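Local coordinates for protein cysteine synthase (Helicobacter pylori, PDB 6AHI) that catalyses the pyridoxal 5'-phosphate-dependent formation of L-cysteine and acetate from O-acetyl-L-serine and hydrogen sulfide, and also has cystathionine beta-synthase activity, at residues A74-I79 / F292-D297; A80-A85 / T92-P97; E220-G225 / L300-Y305. One frame throughout, in Å; residues are numbered along the deposited sequence.

Contact 1. Residues A74-I79 / F292-D297; sequences AGNTGI and FPDVAD
Asn-76 and Asp-294 meet at the cofactor site of a fold-type II pyridoxal phosphate enzyme. Asn-76 stands in the first turn of helix 76-85, right after the N-cap residue Gly-75. Asp-294 lies in the loop that follows strand 287-292. Asn-76 is assigned to cofactor binding by similarity, and the structure agrees: its ND2 donates to O3 of the modified lysine at position 46.

One hydrogen bond makes up the contact between 74-79 and 292-297. Asn-76 ND2 donates an N-H to Asp-294 OD2 at 3.1 Å, and the bond is nearly straight, with an N-H...O angle of 165°. ND2 therefore serves two acceptors, the cofactor oxygen and the carboxylate. This double use probably fixes the amide's rotation beside the cofactor. Asp-294 OD2 is shared too, because Tyr-299 OH also bonds to it. Asn-76 OD1 is buried and has no partner in the model.

There is little packing, and the two touching residues are both buried. The CG of Asp-294 sits between its backbone N and carbonyl carbon (chi1 86°), which turns the carboxylate to the helix start. Amide and carboxylate planes stand 77° apart. The acceptor lies close to the amide plane of Asn-76, whereas ND2 meets OD2 from above the carboxylate plane.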
loop_
_atom_site.group_PDB
_atom_site.type_symbol
_atom_site.label_atom_id
_atom_site.label_comp_id
_atom_site.label_asym_id
_atom_site.label_seq_id
_atom_site.Cartn_x
_atom_site.Cartn_y
_atom_site.Cartn_z
ATOM N N ALA A 74 -0.496 19.205 3.490
ATOM C CA ALA A 74 -0.108 18.950 2.107
ATOM C C ALA A 74 -0.318 17.463 1.783
ATOM O O ALA A 74 0.060 17.025 0.697
ATOM C CB ALA A 74 1.323 19.411 1.866
ATOM N N GLY A 75 -0.927 16.694 2.700
ATOM C CA GLY A 75 -1.600 15.463 2.271
ATOM C C GLY A 75 -1.682 14.371 3.329
ATOM O O GLY A 75 -2.812 13.933 3.686
ATOM N N ASN A 76 -0.520 13.886 3.789
ATOM C CA ASN A 76 -0.460 12.597 4.520
ATOM C C ASN A 76 -1.133 12.726 5.888
ATOM O O ASN A 76 -1.776 11.793 6.352
ATOM C CB ASN A 76 0.960 12.025 4.645
ATOM C CG ASN A 76 1.465 11.423 3.350
ATOM O OD1 ASN A 76 0.678 10.879 2.575
ATOM N ND2 ASN A 76 2.756 11.554 3.082
ATOM N N THR A 77 -0.971 13.873 6.546
ATOM C CA THR A 77 -1.583 14.040 7.851
ATOM C C THR A 77 -3.119 13.996 7.704
ATOM O O THR A 77 -3.797 13.459 8.556
ATOM C CB THR A 77 -1.071 15.311 8.553
ATOM O OG1 THR A 77 0.305 15.106 8.897
ATOM C CG2 THR A 77 -1.848 15.612 9.815
ATOM N N GLY A 78 -3.650 14.585 6.625
ATOM C CA GLY A 78 -5.064 14.510 6.314
ATOM C C GLY A 78 -5.562 13.091 6.122
ATOM O O GLY A 78 -6.600 12.717 6.656
ATOM N N ILE A 79 -4.811 12.284 5.374
ATOM C CA ILE A 79 -5.194 10.897 5.153
ATOM C C ILE A 79 -5.274 10.184 6.503
ATOM O O ILE A 79 -6.250 9.469 6.787
ATOM C CB ILE A 79 -4.227 10.227 4.169
ATOM C CG1 ILE A 79 -4.345 10.855 2.781
ATOM C CG2 ILE A 79 -4.447 8.722 4.126
ATOM C CD1 ILE A 79 -3.261 10.420 1.830
ATOM N N PHE A 292 11.403 5.283 6.190
ATOM C CA PHE A 292 10.808 5.506 4.886
ATOM C C PHE A 292 9.367 5.955 5.079
ATOM O O PHE A 292 8.508 5.129 5.371
ATOM C CB PHE A 292 10.868 4.236 4.032
ATOM C CG PHE A 292 12.245 3.834 3.580
ATOM C CD1 PHE A 292 13.344 4.626 3.843
ATOM C CD2 PHE A 292 12.442 2.655 2.878
ATOM C CE1 PHE A 292 14.605 4.268 3.407
ATOM C CE2 PHE A 292 13.709 2.279 2.459
ATOM C CZ PHE A 292 14.790 3.092 2.705
ATOM N N PRO A 293 9.056 7.259 4.946
ATOM C CA PRO A 293 7.748 7.768 5.367
ATOM C C PRO A 293 6.489 7.351 4.585
ATOM O O PRO A 293 5.472 7.150 5.213
ATOM C CB PRO A 293 7.930 9.296 5.340
ATOM C CG PRO A 293 9.410 9.501 5.464
ATOM C CD PRO A 293 9.994 8.353 4.668
ATOM N N ASP A 294 6.537 7.219 3.256
ATOM C CA ASP A 294 5.293 7.022 2.508
ATOM C C ASP A 294 5.532 6.258 1.204
ATOM O O ASP A 294 6.655 6.057 0.793
ATOM C CB ASP A 294 4.572 8.362 2.323
ATOM C CG ASP A 294 4.965 9.225 1.135
ATOM O OD1 ASP A 294 6.110 9.091 0.642
ATOM O OD2 ASP A 294 4.122 10.108 0.759
ATOM N N VAL A 295 4.413 5.867 0.577
ATOM C CA VAL A 295 4.350 5.053 -0.616
ATOM C C VAL A 295 4.554 5.903 -1.867
ATOM O O VAL A 295 4.103 7.054 -1.930
ATOM C CB VAL A 295 3.007 4.299 -0.730
ATOM C CG1 VAL A 295 2.802 3.329 0.396
ATOM C CG2 VAL A 295 1.810 5.229 -0.854
ATOM N N ALA A 296 5.164 5.284 -2.883
ATOM C CA ALA A 296 5.460 5.944 -4.162
ATOM C C ALA A 296 4.180 6.219 -4.979
ATOM O O ALA A 296 4.174 7.135 -5.785
ATOM C CB ALA A 296 6.417 5.115 -4.979
ATOM N N ASP A 297 3.137 5.401 -4.775
ATOM C CA ASP A 297 1.947 5.348 -5.629
ATOM C C ASP A 297 1.286 6.712 -5.778
ATOM O O ASP A 297 0.719 6.994 -6.820
ATOM C CB ASP A 297 0.878 4.410 -5.071
ATOM C CG ASP A 297 1.356 2.990 -4.921
ATOM O OD1 ASP A 297 2.425 2.770 -4.257
ATOM O OD2 ASP A 297 0.673 2.123 -5.453
#

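Contact 2. Residues A80-A85 / T92-P97; sequences ALALVA and TIFVVP
Phe-94 puts the end of its ring against Leu-81 and Ala-82 of helix 76-85. Its CG lies anti to the carbonyl carbon and beside the backbone N (chi1 -58°), and from there the ring reaches the helix. Phe-94 CZ lies 3.6 Å from Leu-81 CB and also touches the backbone N of Ala-82. The neighbouring ring atoms divide the rest between them. Phe-94 CE1 touches Leu-81 CD1 at 4.0 Å, and Phe-94 CE2 touches Ala-82 CB at the same distance. The outer end of the ring thus rests against both residues, with CE1 on the leucine and CE2 on the alanine. The Leu-81 and Phe-94 side chains meet at a slant.

The CB of Leu-81 faces the strand, and its CD1 methyl extends along the same side of the phenyl ring. Beyond these atoms the leucine reaches Glu-71 on strand 68-72.

Thr-92 makes the second point of contact, two residues earlier in the strand. Its CB is directed at the helix. With OG1 between the backbone N and the carbonyl carbon (chi1 58°), CG2 lies anti to the carbonyl carbon. There Thr-92 CG2 packs on Ala-85 CB at 3.7 Å. No hydrogen bond joins the two segments, and all five touching residues are buried. Met-108 of helix 102-110 also packs on Phe-94.

The axes of the two short segments, 80-85 and 92-97, run antiparallel, 175° apart, with a closest approach of 9.2 Å. This is the helix-to-sheet packing of a beta-alpha-beta crossover: strand 68-72, helix 76-85 and strand 91-97 of a parallel four-stranded sheet.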
loop_
_atom_site.group_PDB
_atom_site.type_symbol
_atom_site.label_atom_id
_atom_site.label_comp_id
_atom_site.label_asym_id
_atom_site.label_seq_id
_atom_site.Cartn_x
_atom_site.Cartn_y
_atom_site.Cartn_z
ATOM N N ALA A 80 -4.232 10.366 7.330
ATOM C CA ALA A 80 -4.114 9.686 8.606
ATOM C C ALA A 80 -5.276 10.064 9.523
ATOM O O ALA A 80 -5.900 9.185 10.138
ATOM C CB ALA A 80 -2.798 10.030 9.242
ATOM N N LEU A 81 -5.583 11.367 9.587
ATOM C CA LEU A 81 -6.645 11.820 10.480
ATOM C C LEU A 81 -8.002 11.311 9.995
ATOM O O LEU A 81 -8.818 10.895 10.826
ATOM C CB LEU A 81 -6.602 13.336 10.620
ATOM C CG LEU A 81 -5.475 13.835 11.514
ATOM C CD1 LEU A 81 -5.329 15.344 11.388
ATOM C CD2 LEU A 81 -5.717 13.437 12.962
ATOM N N ALA A 82 -8.228 11.338 8.675
ATOM C CA ALA A 82 -9.488 10.891 8.110
ATOM C C ALA A 82 -9.679 9.392 8.396
ATOM O O ALA A 82 -10.763 8.970 8.780
ATOM C CB ALA A 82 -9.540 11.178 6.630
ATOM N N LEU A 83 -8.602 8.621 8.238
ATOM C CA LEU A 83 -8.657 7.155 8.443
ATOM C C LEU A 83 -9.029 6.828 9.895
ATOM O O LEU A 83 -9.949 6.033 10.147
ATOM C CB LEU A 83 -7.306 6.564 8.037
ATOM C CG LEU A 83 -7.183 5.050 8.178
ATOM C CD1 LEU A 83 -8.259 4.349 7.405
ATOM C CD2 LEU A 83 -5.832 4.593 7.669
ATOM N N VAL A 84 -8.395 7.525 10.845
ATOM C CA VAL A 84 -8.580 7.262 12.259
ATOM C C VAL A 84 -9.956 7.789 12.699
ATOM O O VAL A 84 -10.587 7.198 13.535
ATOM C CB VAL A 84 -7.427 7.864 13.085
ATOM C CG1 VAL A 84 -7.676 7.769 14.583
ATOM C CG2 VAL A 84 -6.095 7.221 12.732
ATOM N N ALA A 85 -10.421 8.900 12.108
ATOM C CA ALA A 85 -11.724 9.494 12.451
ATOM C C ALA A 85 -12.894 8.518 12.243
ATOM O O ALA A 85 -13.927 8.611 12.918
ATOM C CB ALA A 85 -11.934 10.743 11.636
ATOM N N THR A 92 -14.138 15.596 9.637
ATOM C CA THR A 92 -12.827 16.196 9.401
ATOM C C THR A 92 -12.920 17.225 8.263
ATOM O O THR A 92 -13.647 17.026 7.299
ATOM C CB THR A 92 -11.777 15.131 9.057
ATOM O OG1 THR A 92 -12.220 14.426 7.893
ATOM C CG2 THR A 92 -11.543 14.146 10.180
ATOM N N ILE A 93 -12.148 18.314 8.388
ATOM C CA ILE A 93 -11.986 19.321 7.335
ATOM C C ILE A 93 -10.483 19.525 7.119
ATOM O O ILE A 93 -9.761 19.787 8.071
ATOM C CB ILE A 93 -12.701 20.652 7.694
ATOM C CG1 ILE A 93 -14.180 20.457 8.021
ATOM C CG2 ILE A 93 -12.528 21.658 6.577
ATOM C CD1 ILE A 93 -14.780 21.568 8.851
ATOM N N PHE A 94 -10.012 19.366 5.878
ATOM C CA PHE A 94 -8.610 19.615 5.575
ATOM C C PHE A 94 -8.497 20.803 4.611
ATOM O O PHE A 94 -9.256 20.933 3.647
ATOM C CB PHE A 94 -7.922 18.342 5.086
ATOM C CG PHE A 94 -8.025 17.241 6.105
ATOM C CD1 PHE A 94 -7.489 17.393 7.369
ATOM C CD2 PHE A 94 -8.699 16.071 5.822
ATOM C CE1 PHE A 94 -7.595 16.392 8.322
ATOM C CE2 PHE A 94 -8.830 15.080 6.782
ATOM C CZ PHE A 94 -8.297 15.251 8.035
ATOM N N VAL A 95 -7.542 21.692 4.926
ATOM C CA VAL A 95 -7.239 22.841 4.089
ATOM C C VAL A 95 -5.915 22.561 3.379
ATOM O O VAL A 95 -4.880 22.375 4.017
ATOM C CB VAL A 95 -7.197 24.147 4.896
ATOM C CG1 VAL A 95 -7.140 25.340 3.952
ATOM C CG2 VAL A 95 -8.386 24.258 5.840
ATOM N N VAL A 96 -6.002 22.478 2.048
ATOM C CA VAL A 96 -4.923 22.013 1.196
ATOM C C VAL A 96 -4.739 23.025 0.072
ATOM O O VAL A 96 -5.705 23.356 -0.612
ATOM C CB VAL A 96 -5.245 20.623 0.621
ATOM C CG1 VAL A 96 -4.143 20.137 -0.316
ATOM C CG2 VAL A 96 -5.486 19.609 1.740
ATOM N N PRO A 97 -3.510 23.508 -0.160
ATOM C CA PRO A 97 -3.236 24.402 -1.273
ATOM C C PRO A 97 -3.627 23.685 -2.563
ATOM O O PRO A 97 -3.208 22.600 -2.759
ATOM C CB PRO A 97 -1.708 24.475 -1.262
ATOM C CG PRO A 97 -1.376 24.302 0.172
ATOM C CD PRO A 97 -2.337 23.240 0.648
#

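Contact 3. Residues E220-G225 / L300-Y305; sequences EIEGIG and LSKGIY
Two loops of the surface meet here, one between strands 200-206 and 240-244, the other in the C-terminal part of the chain after strand 287-292. Segment 300-305 starts in a 3-10 segment that runs to 302. Glu-222 and Lys-302 carry the contact.

The Glu-222 and Lys-302 side chains cross at about a right angle. Glu-222 OE2 lies 3.0 Å from Lys-302 CD and 3.2 Å from Lys-302 CE. The approach is tight, and the exact placement of these surface side chains should be read with caution. The charged nitrogen is farther off: Lys-302 NZ to Glu-222 OE2 is 3.7 Å, a long salt bridge. The oxygen thus lies nearer the CD and CE methylenes than the ammonium nitrogen. The bend at the last lysine torsion (chi4 -72°) sets the direction of NZ at the end of a chain that is otherwise extended beyond CG. Glu-222 bends as well, at chi2 (-140°), while its CB already faces the other loop.

Glu-220 adds a looser approach. Its extended chain brings Glu-220 OE2 within 4.0 Å of the Lys-302 carbonyl O. The charged ends stay apart, with Glu-220 OE2 7.0 Å from Lys-302 NZ.

Other bonds fix the backbone nearby. Glu-222 N bonds to Ser-266 OG, and Leu-300 O accepts a bond from Gln-106 NE2 of the second subunit. Glu-222 also packs on Tyr-299, the residue that bonds Asp-294. Its side chain lies about 6 Å from that of Ser-267, which is assigned to cofactor binding by similarity.

Both glutamates could favour the positive charge of Lys-302. With a long ion pair and no hydrogen bond across the segments, the attraction is probably modest and largely electrostatic.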
loop_
_atom_site.group_PDB
_atom_site.type_symbol
_atom_site.label_atom_id
_atom_site.label_comp_id
_atom_site.label_asym_id
_atom_site.label_seq_id
_atom_site.Cartn_x
_atom_site.Cartn_y
_atom_site.Cartn_z
ATOM N N GLU A 220 11.758 19.378 -5.853
ATOM C CA GLU A 220 10.786 18.353 -6.272
ATOM C C GLU A 220 10.587 17.300 -5.169
ATOM O O GLU A 220 9.510 16.705 -5.098
ATOM C CB GLU A 220 11.183 17.649 -7.574
ATOM C CG GLU A 220 9.998 16.893 -8.187
ATOM C CD GLU A 220 10.162 16.171 -9.523
ATOM O OE1 GLU A 220 11.140 15.389 -9.685
ATOM O OE2 GLU A 220 9.274 16.359 -10.393
ATOM N N ILE A 221 11.599 17.035 -4.329
ATOM C CA ILE A 221 11.377 16.064 -3.217
ATOM C C ILE A 221 10.165 16.549 -2.417
ATOM O O ILE A 221 10.086 17.724 -2.098
ATOM C CB ILE A 221 12.619 15.887 -2.320
ATOM C CG1 ILE A 221 13.758 15.204 -3.081
ATOM C CG2 ILE A 221 12.274 15.110 -1.046
ATOM C CD1 ILE A 221 15.133 15.367 -2.460
ATOM N N GLU A 222 9.259 15.621 -2.092
ATOM C CA GLU A 222 8.003 15.929 -1.436
ATOM C C GLU A 222 7.954 15.377 -0.011
ATOM O O GLU A 222 8.199 14.185 0.223
ATOM C CB GLU A 222 6.859 15.298 -2.227
ATOM C CG GLU A 222 6.744 15.823 -3.644
ATOM C CD GLU A 222 5.340 16.054 -4.163
ATOM O OE1 GLU A 222 4.401 16.131 -3.345
ATOM O OE2 GLU A 222 5.196 16.155 -5.388
ATOM N N GLY A 223 7.571 16.239 0.934
ATOM C CA GLY A 223 7.287 15.841 2.298
ATOM C C GLY A 223 8.303 16.374 3.292
ATOM O O GLY A 223 7.984 16.524 4.450
ATOM N N ILE A 224 9.521 16.676 2.828
ATOM C CA ILE A 224 10.569 17.178 3.693
ATOM C C ILE A 224 11.028 18.529 3.145
ATOM O O ILE A 224 10.818 18.834 1.996
ATOM C CB ILE A 224 11.753 16.187 3.834
ATOM C CG1 ILE A 224 12.406 15.885 2.484
ATOM C CG2 ILE A 224 11.323 14.911 4.541
ATOM C CD1 ILE A 224 13.741 15.202 2.586
ATOM N N GLY A 225 11.698 19.295 3.996
ATOM C CA GLY A 225 12.163 20.629 3.676
ATOM C C GLY A 225 11.512 21.635 4.585
ATOM O O GLY A 225 10.310 21.516 4.887
ATOM N N LEU A 300 2.902 8.874 -8.838
ATOM C CA LEU A 300 3.116 8.355 -10.198
ATOM C C LEU A 300 2.714 9.406 -11.247
ATOM O O LEU A 300 3.347 9.464 -12.278
ATOM C CB LEU A 300 2.366 7.030 -10.380
ATOM C CG LEU A 300 2.895 5.885 -9.509
ATOM C CD1 LEU A 300 1.994 4.667 -9.535
ATOM C CD2 LEU A 300 4.301 5.503 -9.944
ATOM N N SER A 301 1.706 10.242 -10.963
ATOM C CA SER A 301 1.284 11.318 -11.907
ATOM C C SER A 301 2.370 12.399 -12.040
ATOM O O SER A 301 2.342 13.194 -12.964
ATOM C CB SER A 301 -0.038 11.933 -11.505
ATOM O OG SER A 301 0.050 12.529 -10.222
ATOM N N LYS A 302 3.301 12.447 -11.093
ATOM C CA LYS A 302 4.365 13.424 -11.103
ATOM C C LYS A 302 5.670 12.820 -11.631
ATOM O O LYS A 302 6.697 13.467 -11.552
ATOM C CB LYS A 302 4.565 13.963 -9.690
ATOM C CG LYS A 302 3.303 14.524 -9.052
ATOM C CD LYS A 302 3.565 15.054 -7.654
ATOM C CE LYS A 302 2.610 16.149 -7.216
ATOM N NZ LYS A 302 2.861 17.429 -7.922
ATOM N N GLY A 303 5.625 11.600 -12.179
ATOM C CA GLY A 303 6.810 11.033 -12.808
ATOM C C GLY A 303 7.884 10.641 -11.797
ATOM O O GLY A 303 9.088 10.648 -12.097
ATOM N N ILE A 304 7.453 10.257 -10.596
ATOM C CA ILE A 304 8.387 9.840 -9.559
ATOM C C ILE A 304 9.444 8.883 -10.143
ATOM O O ILE A 304 10.605 8.991 -9.761
ATOM C CB ILE A 304 7.672 9.238 -8.328
ATOM C CG1 ILE A 304 8.672 8.930 -7.218
ATOM C CG2 ILE A 304 6.830 8.016 -8.672
ATOM C CD1 ILE A 304 8.035 8.621 -5.881
ATOM N N TYR A 305 9.061 7.951 -11.027
ATOM C CA TYR A 305 9.986 6.932 -11.534
ATOM C C TYR A 305 10.545 7.254 -12.939
ATOM O O TYR A 305 11.079 6.366 -13.583
ATOM C CB TYR A 305 9.314 5.553 -11.474
ATOM C CG TYR A 305 9.157 4.995 -10.079
ATOM C CD1 TYR A 305 10.214 4.989 -9.184
ATOM C CD2 TYR A 305 7.948 4.481 -9.636
ATOM C CE1 TYR A 305 10.078 4.489 -7.893
ATOM C CE2 TYR A 305 7.797 3.968 -8.352
ATOM C CZ TYR A 305 8.867 3.946 -7.488
ATOM O OH TYR A 305 8.730 3.451 -6.224
#

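How the contacts relate
From the N terminus, the chain enters helix 76-85, whose start belongs to contact 1 and whose later turns belong to contact 2. Contact 2 closes first, over a short loop to strand 92-97, and lies wholly within the long span that contact 1 closes at 292-297. Gly-78 O packs on Phe-94 CE2, so the two touch. Contact 3 opens later, at 220-225, and closes at 300-305, past the end of contact 1. Contacts 1 and 3 therefore cross, and Ala-296 packs on Ile-304 and Tyr-305. Contact 2 stays within the four-stranded sheet region, contact 1 joins that region to the six-stranded sheet, and contact 3 ties two loops following strands of the six-stranded sheet.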